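Local coordinates for protein flavodoxin (Fusobacterium nucleatum, PDB 6OHK) that binds flavin mononucleotide and transfers electrons, probably as a donor to a number of redox enzymes, at residues 56-69 with 97-109. The protein carries 1 engineered substitution. Residues are numbered along the deposited sequence; the frame is centred on the assembly and turned at random.
With FMN (flavin mononucleotide), chain B.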
ATOM      1  N   THR A  56       3.280  -3.542  -0.167  1.00  7.69           N
ATOM      2  CA  THR A  56       4.612  -4.122  -0.005  1.00  7.61           C
ATOM      3  C   THR A  56       4.891  -4.525   1.436  1.00  8.45           C
ATOM      4  O   THR A  56       4.567  -3.776   2.355  1.00  8.76           O
ATOM      5  CB  THR A  56       5.720  -3.170  -0.502  1.00  9.36           C
ATOM      6  OG1 THR A  56       6.985  -3.851  -0.502  1.00  9.02           O
ATOM      7  CG2 THR A  56       5.810  -1.891   0.339  1.00 10.44           C
ATOM      8  N   PRO A  57       5.534  -5.669   1.649  1.00  7.80           N
ATOM      9  CA  PRO A  57       6.227  -5.905   2.915  1.00  7.79           C
ATOM     10  C   PRO A  57       7.490  -5.069   2.983  1.00  7.84           C
ATOM     11  O   PRO A  57       7.933  -4.461   2.022  1.00  9.39           O
ATOM     12  CB  PRO A  57       6.538  -7.396   2.846  1.00  9.57           C
ATOM     13  CG  PRO A  57       6.804  -7.631   1.364  1.00  8.87           C
ATOM     14  CD  PRO A  57       5.802  -6.733   0.659  1.00  9.16           C
ATOM     15  N   THR A  58       8.106  -5.049   4.150  1.00  9.54           N
ATOM     16  CA  THR A  58       9.306  -4.256   4.400  1.00  8.84           C
ATOM     17  C   THR A  58      10.472  -5.194   4.664  1.00  9.79           C
ATOM     18  O   THR A  58      10.343  -6.174   5.407  1.00 10.15           O
ATOM     19  CB  THR A  58       9.092  -3.414   5.636  1.00 10.39           C
ATOM     20  OG1 THR A  58       7.776  -2.860   5.618  1.00 18.86           O
ATOM     21  CG2 THR A  58      10.173  -2.379   5.832  1.00 11.41           C
ATOM     22  N   TYR A  59      11.613  -4.848   4.081  1.00  9.26           N
ATOM     23  CA  TYR A  59      12.846  -5.599   4.257  1.00  9.99           C
ATOM     24  C   TYR A  59      13.988  -4.597   4.297  1.00 10.89           C
ATOM     25  O   TYR A  59      13.827  -3.412   4.007  1.00 12.38           O
ATOM     26  CB  TYR A  59      13.047  -6.602   3.110  1.00 11.43           C
ATOM     27  CG  TYR A  59      12.118  -7.791   3.219  1.00 10.86           C
ATOM     28  CD1 TYR A  59      12.369  -8.781   4.146  1.00 11.73           C
ATOM     29  CD2 TYR A  59      10.939  -7.878   2.479  1.00 10.58           C
ATOM     30  CE1 TYR A  59      11.516  -9.830   4.300  1.00 10.49           C
ATOM     31  CE2 TYR A  59      10.096  -8.939   2.626  1.00 10.30           C
ATOM     32  CZ  TYR A  59      10.386  -9.916   3.528  1.00  9.77           C
ATOM     33  OH  TYR A  59       9.592 -11.012   3.770  1.00 10.52           O
ATOM     34  N   GLN A  60      15.190  -5.070   4.673  1.00 12.46           N
ATOM     35  CA  GLN A  60      16.419  -4.258   4.513  1.00 15.26           C
ATOM     36  C   GLN A  60      16.313  -2.890   5.199  1.00 15.51           C
ATOM     37  O   GLN A  60      16.633  -1.846   4.623  1.00 18.32           O
ATOM     38  CB  GLN A  60      16.756  -4.077   3.035  1.00 16.94           C
ATOM     39  CG  GLN A  60      17.087  -5.338   2.301  1.00 23.03           C
ATOM     40  CD  GLN A  60      18.477  -5.855   2.634  1.00 39.24           C
ATOM     41  OE1 GLN A  60      19.424  -5.082   2.775  1.00 39.12           O
ATOM     42  NE2 GLN A  60      18.601  -7.172   2.770  1.00 48.39           N
ATOM     43  N   VAL A  61      15.839  -2.885   6.433  1.00 15.44           N
ATOM     44  CA  VAL A  61      15.806  -1.670   7.252  1.00 15.32           C
ATOM     45  C   VAL A  61      14.947  -0.611   6.587  1.00 16.04           C
ATOM     46  O   VAL A  61      15.389   0.514   6.306  1.00 21.42           O
ATOM     47  CB  VAL A  61      17.215  -1.128   7.577  1.00 20.24           C
ATOM     48  CG1 VAL A  61      17.138  -0.239   8.805  1.00 27.34           C
ATOM     49  CG2 VAL A  61      18.197  -2.265   7.802  1.00 23.20           C
ATOM     50  N   GLY A  62      13.690  -0.947   6.375  1.00 12.27           N
ATOM     51  CA  GLY A  62      12.718   0.016   5.935  1.00 11.62           C
ATOM     52  C   GLY A  62      12.553   0.154   4.435  1.00 11.73           C
ATOM     53  O   GLY A  62      11.848   1.064   3.990  1.00 13.92           O
ATOM     54  N   GLU A  63      13.127  -0.727   3.652  1.00 10.93           N
ATOM     55  CA  GLU A  63      12.905  -0.710   2.213  1.00 11.34           C
ATOM     56  C   GLU A  63      11.646  -1.482   1.860  1.00 10.39           C
ATOM     57  O   GLU A  63      11.151  -2.305   2.628  1.00 10.38           O
ATOM     58  CB  GLU A  63      14.086  -1.325   1.460  1.00 12.91           C
ATOM     59  CG  GLU A  63      15.356  -0.509   1.581  1.00 16.32           C
ATOM     60  CD  GLU A  63      16.496  -1.068   0.741  1.00 21.23           C
ATOM     61  OE1 GLU A  63      16.333  -2.104   0.077  1.00 20.56           O
ATOM     62  OE2 GLU A  63      17.595  -0.465   0.771  1.00 28.71           O
ATOM     63  N   ALA A  64      11.141  -1.222   0.659  1.00 10.06           N
ATOM     64  CA  ALA A  64      10.115  -2.084   0.079  1.00  9.47           C
ATOM     65  C   ALA A  64      10.760  -3.391  -0.375  1.00  9.43           C
ATOM     66  O   ALA A  64      11.985  -3.547  -0.371  1.00 10.79           O
ATOM     67  CB  ALA A  64       9.448  -1.360  -1.089  1.00 10.45           C
ATOM     68  N   HIS A  65       9.944  -4.343  -0.793  1.00  9.52           N
ATOM     69  CA  HIS A  65      10.459  -5.563  -1.392  1.00 10.04           C
ATOM     70  C   HIS A  65      11.322  -5.212  -2.599  1.00 10.01           C
ATOM     71  O   HIS A  65      11.082  -4.218  -3.279  1.00 10.06           O
ATOM     72  CB  HIS A  65       9.254  -6.395  -1.811  1.00 10.09           C
ATOM     73  CG  HIS A  65       9.580  -7.743  -2.385  1.00  9.50           C
ATOM     74  ND1 HIS A  65      10.021  -7.928  -3.673  1.00 10.73           N
ATOM     75  CD2 HIS A  65       9.456  -8.972  -1.838  1.00 12.74           C
ATOM     76  CE1 HIS A  65      10.186  -9.217  -3.891  1.00 11.55           C
ATOM     77  NE2 HIS A  65       9.850  -9.871  -2.790  1.00 13.51           N
ATOM     78  N   ALA A  66      12.312  -6.062  -2.881  1.00 10.58           N
ATOM     79  CA  ALA A  66      13.237  -5.816  -3.982  1.00 11.61           C
ATOM     80  C   ALA A  66      12.529  -5.594  -5.303  1.00 11.88           C
ATOM     81  O   ALA A  66      13.029  -4.835  -6.138  1.00 12.38           O
ATOM     82  CB  ALA A  66      14.225  -6.976  -4.123  1.00 13.70           C
ATOM     83  N   ALA A  67      11.417  -6.290  -5.560  1.00 11.39           N
ATOM     84  CA  ALA A  67      10.747  -6.093  -6.844  1.00 11.25           C
ATOM     85  C   ALA A  67      10.188  -4.691  -6.975  1.00 10.93           C
ATOM     86  O   ALA A  67      10.142  -4.154  -8.079  1.00 14.07           O
ATOM     87  CB  ALA A  67       9.653  -7.124  -7.038  1.00 12.35           C
ATOM     88  N   TRP A  68       9.770  -4.060  -5.880  1.00  9.67           N
ATOM     89  CA  TRP A  68       9.443  -2.643  -5.920  1.00  8.58           C
ATOM     90  C   TRP A  68      10.714  -1.804  -6.049  1.00  9.36           C
ATOM     91  O   TRP A  68      10.775  -0.905  -6.903  1.00 10.37           O
ATOM     92  CB  TRP A  68       8.672  -2.224  -4.664  1.00  8.54           C
ATOM     93  CG  TRP A  68       7.233  -2.549  -4.639  1.00  7.91           C
ATOM     94  CD1 TRP A  68       6.613  -3.443  -3.818  1.00  8.38           C
ATOM     95  CD2 TRP A  68       6.229  -1.980  -5.463  1.00  8.14           C
ATOM     96  NE1 TRP A  68       5.252  -3.437  -4.077  1.00  8.82           N
ATOM     97  CE2 TRP A  68       4.998  -2.547  -5.083  1.00  8.51           C
ATOM     98  CE3 TRP A  68       6.247  -1.031  -6.482  1.00  8.72           C
ATOM     99  CZ2 TRP A  68       3.808  -2.162  -5.663  1.00  9.23           C
ATOM    100  CZ3 TRP A  68       5.071  -0.655  -7.064  1.00  9.53           C
ATOM    101  CH2 TRP A  68       3.864  -1.238  -6.666  1.00  9.47           C
ATOM    102  N   MET A  69      11.725  -2.064  -5.218  1.00 10.47           N
ATOM    103  CA  MET A  69      12.920  -1.224  -5.231  1.00 10.72           C
ATOM    104  C   MET A  69      13.566  -1.215  -6.610  1.00 10.84           C
ATOM    105  O   MET A  69      14.020  -0.165  -7.084  1.00 12.37           O
ATOM    106  CB  MET A  69      13.912  -1.698  -4.163  1.00 11.02           C
ATOM    107  CG  MET A  69      13.376  -1.662  -2.743  1.00 12.60           C
ATOM    108  SD  MET A  69      12.826  -0.019  -2.175  1.00 12.44           S
ATOM    109  CE  MET A  69      14.367   0.858  -2.097  1.00 15.42           C
ATOM    110  N   GLY A  97      11.688  -1.395  15.365  1.00 11.17           N
ATOM    111  CA  GLY A  97      11.120  -0.238  16.014  1.00 12.85           C
ATOM    112  C   GLY A  97      11.433   1.089  15.367  1.00 11.05           C
ATOM    113  O   GLY A  97      10.827   2.085  15.764  1.00 12.47           O
ATOM    114  N   GLU A  98      12.355   1.136  14.413  1.00 12.13           N
ATOM    115  CA  GLU A  98      12.646   2.358  13.675  1.00 12.76           C
ATOM    116  C   GLU A  98      12.335   2.232  12.194  1.00 13.10           C
ATOM    117  O   GLU A  98      12.611   3.176  11.448  1.00 15.96           O
ATOM    118  CB  GLU A  98      14.102   2.820  13.826  1.00 16.21           C
ATOM    119  CG  GLU A  98      14.491   3.044  15.261  1.00 21.28           C
ATOM    120  CD  GLU A  98      15.824   3.760  15.400  1.00 50.80           C
ATOM    121  OE1 GLU A  98      16.649   3.322  16.232  1.00 46.41           O
ATOM    122  OE2 GLU A  98      16.043   4.757  14.676  1.00 61.65           O
ATOM    123  N   SER A  99      11.727   1.131  11.746  1.00 10.96           N
ATOM    124  CA  SER A  99      11.506   0.960  10.303  0.72 10.79           C
ATOM    125  C   SER A  99      10.220   0.207  10.009  1.00  9.17           C
ATOM    126  O   SER A  99      10.103  -0.412   8.946  1.00 10.34           O
ATOM    127  CB  SER A  99      12.696   0.305   9.625  0.72 10.82           C
ATOM    128  OG  SER A  99      12.964  -0.994  10.107  0.72 10.86           O
ATOM    129  N   PHE A 100       9.261   0.250  10.903  1.00  9.31           N
ATOM    130  CA  PHE A 100       8.028  -0.502  10.702  1.00  9.22           C
ATOM    131  C   PHE A 100       7.283  -0.008   9.475  1.00  9.10           C
ATOM    132  O   PHE A 100       6.914   1.169   9.377  1.00  9.39           O
ATOM    133  CB  PHE A 100       7.144  -0.347  11.933  1.00 10.15           C
ATOM    134  CG  PHE A 100       5.771  -0.950  11.800  1.00  9.40           C
ATOM    135  CD1 PHE A 100       5.598  -2.297  11.525  1.00 10.08           C
ATOM    136  CD2 PHE A 100       4.644  -0.188  12.002  1.00  9.26           C
ATOM    137  CE1 PHE A 100       4.346  -2.854  11.426  1.00 10.20           C
ATOM    138  CE2 PHE A 100       3.397  -0.737  11.892  1.00 10.47           C
ATOM    139  CZ  PHE A 100       3.250  -2.062  11.614  1.00 10.03           C
ATOM    140  N   CYS A 101       7.010  -0.931   8.558  1.00  9.12           N
ATOM    141  CA  CYS A 101       6.324  -0.607   7.310  1.00  9.41           C
ATOM    142  C   CYS A 101       7.003   0.514   6.543  1.00  9.26           C
ATOM    143  O   CYS A 101       6.361   1.246   5.786  1.00 10.31           O
ATOM    144  CB  CYS A 101       4.826  -0.309   7.511  1.00 10.88           C
ATOM    145  SG  CYS A 101       3.853  -1.751   7.894  1.00 10.85           S
ATOM    146  N   GLY A 102       8.316   0.639   6.681  1.00  9.93           N
ATOM    147  CA  GLY A 102       9.028   1.723   6.031  1.00  9.86           C
ATOM    148  C   GLY A 102       8.965   1.707   4.528  1.00 10.38           C
ATOM    149  O   GLY A 102       9.169   2.750   3.892  1.00 10.51           O
ATOM    150  N   GLY A 103       8.706   0.555   3.925  1.00 10.22           N
ATOM    151  CA  GLY A 103       8.766   0.460   2.480  1.00 11.31           C
ATOM    152  C   GLY A 103       7.774   1.355   1.776  1.00 10.16           C
ATOM    153  O   GLY A 103       8.018   1.793   0.652  1.00 11.23           O
ATOM    154  N   ILE A 104       6.643   1.660   2.410  1.00  9.87           N
ATOM    155  CA  ILE A 104       5.656   2.493   1.739  1.00  9.59           C
ATOM    156  C   ILE A 104       6.117   3.926   1.566  1.00  9.43           C
ATOM    157  O   ILE A 104       5.569   4.624   0.706  1.00 10.54           O
ATOM    158  CB  ILE A 104       4.258   2.406   2.365  1.00  9.72           C
ATOM    159  CG1 ILE A 104       4.200   2.949   3.799  1.00 10.23           C
ATOM    160  CG2 ILE A 104       3.715   0.997   2.272  1.00 12.67           C
ATOM    161  CD1 ILE A 104       2.784   3.021   4.345  1.00 11.72           C
ATOM    162  N   ARG A 105       7.137   4.387   2.291  1.00  9.24           N
ATOM    163  CA  ARG A 105       7.673   5.727   2.057  1.00  9.70           C
ATOM    164  C   ARG A 105       8.225   5.867   0.644  1.00  9.29           C
ATOM    165  O   ARG A 105       8.042   6.905  -0.003  1.00 10.52           O
ATOM    166  CB  ARG A 105       8.755   6.038   3.091  1.00 11.57           C
ATOM    167  CG  ARG A 105       9.540   7.334   2.815  1.00 12.05           C
ATOM    168  CD  ARG A 105       8.714   8.569   2.697  1.00 12.88           C
ATOM    169  NE  ARG A 105       8.062   8.921   3.950  1.00 13.45           N
ATOM    170  CZ  ARG A 105       7.374  10.045   4.142  1.00 13.32           C
ATOM    171  NH1 ARG A 105       7.195  10.921   3.154  1.00 16.11           N
ATOM    172  NH2 ARG A 105       6.850  10.302   5.329  1.00 13.87           N
ATOM    173  N   TYR A 106       8.900   4.847   0.151  1.00  9.91           N
ATOM    174  CA  TYR A 106       9.462   4.933  -1.197  1.00 12.12           C
ATOM    175  C   TYR A 106       8.374   5.123  -2.241  1.00 11.06           C
ATOM    176  O   TYR A 106       8.541   5.890  -3.198  1.00 13.59           O
ATOM    177  CB  TYR A 106      10.291   3.689  -1.515  1.00 12.51           C
ATOM    178  CG  TYR A 106      11.532   3.632  -0.687  1.00 12.48           C
ATOM    179  CD1 TYR A 106      11.545   2.984   0.541  1.00 13.18           C
ATOM    180  CD2 TYR A 106      12.700   4.235  -1.124  1.00 14.48           C
ATOM    181  CE1 TYR A 106      12.661   2.985   1.324  1.00 14.88           C
ATOM    182  CE2 TYR A 106      13.843   4.213  -0.340  1.00 15.37           C
ATOM    183  CZ  TYR A 106      13.803   3.583   0.873  1.00 15.82           C
ATOM    184  OH  TYR A 106      14.953   3.560   1.667  1.00 20.67           O
ATOM    185  N   LEU A 107       7.238   4.441  -2.070  1.00 10.61           N
ATOM    186  CA  LEU A 107       6.131   4.552  -3.007  1.00  9.94           C
ATOM    187  C   LEU A 107       5.442   5.896  -2.857  1.00 10.51           C
ATOM    188  O   LEU A 107       5.134   6.570  -3.856  1.00 11.01           O
ATOM    189  CB  LEU A 107       5.170   3.385  -2.782  1.00 10.57           C
ATOM    190  CG  LEU A 107       5.811   2.001  -2.830  1.00 11.12           C
ATOM    191  CD1 LEU A 107       4.730   0.939  -2.635  1.00 14.36           C
ATOM    192  CD2 LEU A 107       6.542   1.746  -4.135  1.00 14.65           C
ATOM    193  N   TYR A 108       5.180   6.304  -1.615  1.00 10.04           N
ATOM    194  CA  TYR A 108       4.524   7.584  -1.343  1.00 10.38           C
ATOM    195  C   TYR A 108       5.246   8.730  -2.023  1.00  9.95           C
ATOM    196  O   TYR A 108       4.631   9.576  -2.679  1.00 10.74           O
ATOM    197  CB  TYR A 108       4.523   7.823   0.165  1.00 10.21           C
ATOM    198  CG  TYR A 108       3.880   9.127   0.595  1.00  9.83           C
ATOM    199  CD1 TYR A 108       4.599  10.300   0.717  1.00 11.98           C
ATOM    200  CD2 TYR A 108       2.532   9.172   0.877  1.00 10.35           C
ATOM    201  CE1 TYR A 108       3.966  11.493   1.121  1.00 12.54           C
ATOM    202  CE2 TYR A 108       1.907  10.323   1.273  1.00 11.74           C
ATOM    203  CZ  TYR A 108       2.623  11.477   1.399  1.00 12.13           C
ATOM    204  OH  TYR A 108       1.952  12.634   1.817  1.00 14.00           O
ATOM    205  N   ASP A 109       6.560   8.797  -1.839  1.00 10.31           N
ATOM    206  CA  ASP A 109       7.275   9.977  -2.318  1.00 11.67           C
ATOM    207  C   ASP A 109       7.192  10.082  -3.829  1.00 11.86           C
ATOM    208  O   ASP A 109       7.081  11.193  -4.367  1.00 12.65           O
ATOM    209  CB  ASP A 109       8.728   9.912  -1.879  1.00 13.44           C
ATOM    210  CG  ASP A 109       8.937  10.284  -0.400  1.00 13.62           C
ATOM    211  OD1 ASP A 109       8.023  10.773   0.263  1.00 14.54           O
ATOM    212  OD2 ASP A 109      10.078  10.065   0.077  1.00 18.20           O
TER
HETATM  213  N1  FMN B 201       9.295  -5.388   8.926  1.00  9.33           N
HETATM  214  C2  FMN B 201       9.306  -3.998   9.124  1.00 10.02           C
HETATM  215  O2  FMN B 201       8.344  -3.421   9.510  1.00 10.44           O
HETATM  216  N3  FMN B 201      10.539  -3.300   8.877  1.00 10.07           N
HETATM  217  C4  FMN B 201      11.707  -3.881   8.463  1.00 10.98           C
HETATM  218  O4  FMN B 201      12.678  -3.175   8.280  1.00 11.46           O
HETATM  219  C4A FMN B 201      11.674  -5.291   8.290  1.00  9.96           C
HETATM  220  N5  FMN B 201      12.836  -5.943   7.881  1.00 12.37           N
HETATM  221  C5A FMN B 201      12.750  -7.361   7.793  1.00 11.08           C
HETATM  222  C6  FMN B 201      13.929  -8.077   7.514  1.00 12.84           C
HETATM  223  C7  FMN B 201      13.888  -9.452   7.401  1.00 13.43           C
HETATM  224  C7M FMN B 201      15.227 -10.100   7.013  1.00 19.64           C
HETATM  225  C8  FMN B 201      12.713 -10.141   7.662  1.00 12.81           C
HETATM  226  C8M FMN B 201      12.706 -11.645   7.488  1.00 15.14           C
HETATM  227  C9  FMN B 201      11.546  -9.434   7.945  1.00 11.64           C
HETATM  228  C9A FMN B 201      11.578  -8.065   8.037  1.00  9.60           C
HETATM  229  N10 FMN B 201      10.352  -7.344   8.334  1.00  9.23           N
HETATM  230  C10 FMN B 201      10.454  -5.981   8.507  1.00  9.38           C
HETATM  231  C1' FMN B 201       9.096  -8.057   8.561  1.00  9.92           C
HETATM  232  C2' FMN B 201       8.429  -8.473   7.215  1.00  8.73           C
HETATM  233  O2' FMN B 201       8.150  -7.359   6.386  1.00  9.39           O
HETATM  234  C3' FMN B 201       7.091  -9.168   7.524  1.00  8.80           C
HETATM  235  O3' FMN B 201       7.394 -10.400   8.148  1.00 10.43           O
HETATM  236  C4' FMN B 201       6.151  -9.397   6.342  1.00  9.44           C
HETATM  237  O4' FMN B 201       4.921  -9.905   6.845  1.00 10.72           O
HETATM  238  C5' FMN B 201       6.716 -10.361   5.306  1.00  8.72           C
HETATM  239  O5' FMN B 201       5.846 -10.345   4.185  1.00  9.05           O
HETATM  240  P   FMN B 201       6.012 -11.435   3.015  1.00  8.55           P
HETATM  241  O1P FMN B 201       4.897 -11.081   2.056  1.00  8.39           O
HETATM  242  O2P FMN B 201       7.362 -11.340   2.391  1.00  9.13           O
HETATM  243  O3P FMN B 201       5.806 -12.813   3.655  1.00  9.31           O
HETATM  244  O   HOH W   1      14.458   2.848   4.408  1.00 24.53           O
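Gly62 and Ser99 meet at the flavin O4 of FMN, where two loops of the flavodoxin fold, one following strand 51-59 and one leading into helix 103-113, close on the isoalloxazine ring. Ser99 CB packs against Gly62 N at 3.6 Å; the Gly62 N-H goes to O4, and in one of its two conformers Ser99 OG donates there too. Presented by a type II turn from Ser99 to Gly102, Ser99 O accepts from FMN N3 (163° at the hydrogen) and Cys101 N donates to O2. Thr58 CG2, anti to the backbone N, sits over the face of the pyrimidine ring, 3.2 Å from FMN N3, while OG1 bonds to Leu90 O and touches Cys101 CA. Tyr59 leaves the backbone on the other side; its CE1 lies 3.6 Å from FMN C8 and its OH donates to O2P. No direct hydrogen bond joins the two segments; glycines let the backbones close in, Gly103 CA lying 3.4 Å from Ala64 N, a buried amide without a partner. Further along, Leu107 crosses Trp68 at about a right angle, CD2 over the indole face near CE3, while Trp68 NE1 bonds to Val55 O. Met69, bent at chi2 (-59°) and chi3, folds over the Tyr106 ring in a Met-aromatic contact, SD 4.3 Å from the centroid. At that ring's edge, Gly62 O lies in plane, 3.4 Å from Tyr106 CE1, and one water links Tyr106 OH to Val61 O.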